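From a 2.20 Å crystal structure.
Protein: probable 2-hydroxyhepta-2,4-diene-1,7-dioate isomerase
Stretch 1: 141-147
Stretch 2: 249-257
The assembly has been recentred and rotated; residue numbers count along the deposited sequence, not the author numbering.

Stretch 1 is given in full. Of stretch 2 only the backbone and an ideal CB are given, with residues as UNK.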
# COMPACT_ATOMS: atom_id res chain seq x y z
N THR A 141 -7.66 -16.96 -3.38
CA THR A 141 -7.85 -16.66 -4.78
C THR A 141 -6.52 -16.86 -5.49
O THR A 141 -5.55 -17.33 -4.88
CB THR A 141 -8.41 -15.22 -4.99
OG1 THR A 141 -8.79 -15.05 -6.35
CG2 THR A 141 -7.37 -14.16 -4.61
N VAL A 142 -6.45 -16.52 -6.76
CA VAL A 142 -5.23 -16.71 -7.53
C VAL A 142 -4.66 -15.38 -7.99
O VAL A 142 -5.39 -14.41 -8.14
CB VAL A 142 -5.52 -17.59 -8.78
CG1 VAL A 142 -4.22 -18.03 -9.42
CG2 VAL A 142 -6.37 -18.79 -8.38
N ALA A 143 -3.35 -15.35 -8.21
CA ALA A 143 -2.71 -14.13 -8.66
C ALA A 143 -1.52 -14.40 -9.56
O ALA A 143 -1.00 -15.51 -9.60
CB ALA A 143 -2.24 -13.31 -7.47
N VAL A 144 -1.12 -13.38 -10.29
CA VAL A 144 0.06 -13.45 -11.12
C VAL A 144 0.88 -12.26 -10.63
O VAL A 144 0.46 -11.11 -10.77
CB VAL A 144 -0.23 -13.25 -12.61
CG1 VAL A 144 1.08 -13.08 -13.36
CG2 VAL A 144 -1.00 -14.43 -13.16
N ASP A 145 2.02 -12.53 -10.02
CA ASP A 145 2.88 -11.47 -9.52
C ASP A 145 3.78 -11.04 -10.68
O ASP A 145 4.85 -11.62 -10.90
CB ASP A 145 3.70 -12.01 -8.33
CG ASP A 145 4.78 -11.04 -7.85
OD1 ASP A 145 4.82 -9.88 -8.33
OD2 ASP A 145 5.59 -11.43 -6.99
N ILE A 146 3.34 -10.05 -11.44
CA ILE A 146 4.12 -9.55 -12.57
C ILE A 146 5.39 -8.88 -12.03
O ILE A 146 5.33 -8.05 -11.13
CB ILE A 146 3.31 -8.53 -13.39
CG1 ILE A 146 2.07 -9.20 -13.98
CG2 ILE A 146 4.19 -7.94 -14.50
CD1 ILE A 146 2.37 -10.21 -15.08
N THR A 147 6.54 -9.24 -12.61
CA THR A 147 7.82 -8.72 -12.16
C THR A 147 8.74 -8.17 -13.25
O THR A 147 9.00 -8.84 -14.26
CB THR A 147 8.61 -9.83 -11.41
OG1 THR A 147 7.81 -10.37 -10.36
CG2 THR A 147 9.90 -9.28 -10.85
N UNK A 249 -9.77 -23.77 -6.08
CA UNK A 249 -10.03 -22.33 -6.07
C UNK A 249 -10.60 -21.86 -7.39
O UNK A 249 -11.75 -21.42 -7.46
CB UNK A 249 -8.75 -21.56 -5.76
N UNK A 250 -9.81 -21.96 -8.45
CA UNK A 250 -10.29 -21.53 -9.75
C UNK A 250 -9.14 -21.25 -10.69
O UNK A 250 -7.98 -21.54 -10.38
CB UNK A 250 -11.17 -20.29 -9.61
N UNK A 251 -9.45 -20.69 -11.84
CA UNK A 251 -8.41 -20.38 -12.81
C UNK A 251 -8.38 -18.90 -13.13
O UNK A 251 -9.39 -18.32 -13.50
CB UNK A 251 -8.62 -21.19 -14.09
N UNK A 252 -7.21 -18.30 -12.97
CA UNK A 252 -7.03 -16.89 -13.28
C UNK A 252 -6.56 -16.74 -14.72
O UNK A 252 -5.54 -17.32 -15.12
CB UNK A 252 -6.03 -16.24 -12.32
N UNK A 253 -7.30 -15.97 -15.50
CA UNK A 253 -6.95 -15.71 -16.89
C UNK A 253 -6.48 -14.27 -17.04
O UNK A 253 -7.15 -13.34 -16.59
CB UNK A 253 -8.14 -15.99 -17.81
N UNK A 254 -5.33 -14.08 -17.67
CA UNK A 254 -4.82 -12.74 -17.89
C UNK A 254 -3.97 -12.74 -19.15
O UNK A 254 -3.71 -13.80 -19.73
CB UNK A 254 -4.02 -12.25 -16.68
N UNK A 255 -3.53 -11.57 -19.59
CA UNK A 255 -2.72 -11.49 -20.79
C UNK A 255 -1.87 -10.23 -20.84
O UNK A 255 -2.18 -9.22 -20.20
CB UNK A 255 -3.62 -11.56 -22.03
N UNK A 256 -0.80 -10.30 -21.61
CA UNK A 256 0.11 -9.18 -21.75
C UNK A 256 -0.26 -8.35 -22.97
O UNK A 256 -0.46 -8.88 -24.07
CB UNK A 256 1.56 -9.67 -21.85
N UNK A 257 -0.35 -7.04 -22.76
CA UNK A 257 -0.69 -6.15 -23.85
C UNK A 257 0.55 -5.73 -24.63
O UNK A 257 1.65 -6.19 -24.33
CB UNK A 257 -1.42 -4.92 -23.32

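The strands 141-144 and 250-257 run in roughly the same direction, with 30° between their axes and a closest approach of 6.9 Å. No hydrogen bond crosses between them, so each position of the second stretch is judged by its CA-to-CB direction and by what lies within reach of its ideal CB.

At position 249 the CB points toward stretch 1, 4.5 Å from Val142 CG2 and 5.1 Å from Thr141 CA. The surroundings are a methyl group and backbone, so a compact or medium apolar side chain would suit. The residue is Val249, rotamer t; its CG1 lies 3.7 Å from Thr141 CA and 4.0 Å from Val142 CG2.

Position 250 has phi/psi of 160/-171, and a CB there would be jammed against the carbonyl O of residue 249. That alone calls for glycine, whatever stretch 1 offers. Gly250 is found, and its carbonyl O packs 3.8 Å from Val142 CG2.

At position 251 the CB points away and nothing of stretch 1 lies within 5.5 Å, so this contact sets little constraint; with phi/psi of -121/126, beta-branched residues are among those that fit. It is Thr251.

Position 252 faces stretch 1 most closely: its ideal CB is 3.8 Å from Val142 CB, against 4.5 Å from Val142 CG2 for the ideal CB of 249. It also lies 5.0 Å from Ala143 N and 5.4 Å from Val144 CG2. Two valines pointing toward this strand, with backbone between them, favour an aliphatic side chain; valine, isoleucine, leucine or methionine could be considered. Stretch 1 covers 80 Å² of Leu252 (chi1 t, chi2 p), more than of any other residue in stretch 2. Its CD2 reaches 3.4 Å from Ala143 CA, 3.6 Å from Val142 O and 3.8 Å from Val144 CG2, and so spans three successive residues.

Position 253 points away with no neighbour from stretch 1, leaving size and polarity open on this evidence; it is Phe253.

At position 254 the CB points toward stretch 1, but only Val144 CG2 is near, at 5.1 Å. A small or medium side chain presenting a methyl would suit: alanine, valine or threonine. Thr254 (t) places CG2 4.1 Å from Val144 CG2.

Position 255 is out of reach, so stretch 1 does not discriminate; it is Leu255.

At position 256 the CB points sideways with nothing within 5.5 Å, so only a longer side chain could make contact, and Ile146 offers an apolar end. Ile256 (m, m) does so: CD1 to Ile146 CD1 is 4.4 Å, although the CA atoms are 10.0 Å apart.

Position 257 is out of reach and unconstrained by stretch 1; it is Gly257.

Stretch 2, residues 249-257: VGTLFTLIG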
# COMPACT_ATOMS: atom_id res chain seq x y z
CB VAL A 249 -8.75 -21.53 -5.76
CG1 VAL A 249 -9.06 -20.04 -5.76
CG2 VAL A 249 -8.20 -21.95 -4.40
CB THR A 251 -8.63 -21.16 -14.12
OG1 THR A 251 -8.67 -22.56 -13.83
CG2 THR A 251 -7.50 -20.87 -15.09
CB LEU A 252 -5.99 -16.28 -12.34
CG LEU A 252 -5.48 -14.88 -12.67
CD1 LEU A 252 -6.63 -13.88 -12.72
CD2 LEU A 252 -4.46 -14.47 -11.61
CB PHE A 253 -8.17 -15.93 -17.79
CG PHE A 253 -8.67 -17.34 -17.82
CD1 PHE A 253 -8.08 -18.28 -18.65
CD2 PHE A 253 -9.75 -17.72 -17.03
CE1 PHE A 253 -8.56 -19.59 -18.71
CE2 PHE A 253 -10.24 -19.03 -17.08
CZ PHE A 253 -9.64 -19.96 -17.93
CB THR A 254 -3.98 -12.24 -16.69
OG1 THR A 254 -3.66 -10.86 -16.88
CG2 THR A 254 -2.70 -13.03 -16.57
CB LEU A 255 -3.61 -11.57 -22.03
CG LEU A 255 -4.66 -10.48 -22.28
CD1 LEU A 255 -3.98 -9.18 -22.67
CD2 LEU A 255 -5.57 -10.92 -23.40
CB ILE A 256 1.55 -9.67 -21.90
CG1 ILE A 256 1.85 -10.70 -20.82
CG2 ILE A 256 2.51 -8.48 -21.77
CD1 ILE A 256 1.65 -10.18 -19.39
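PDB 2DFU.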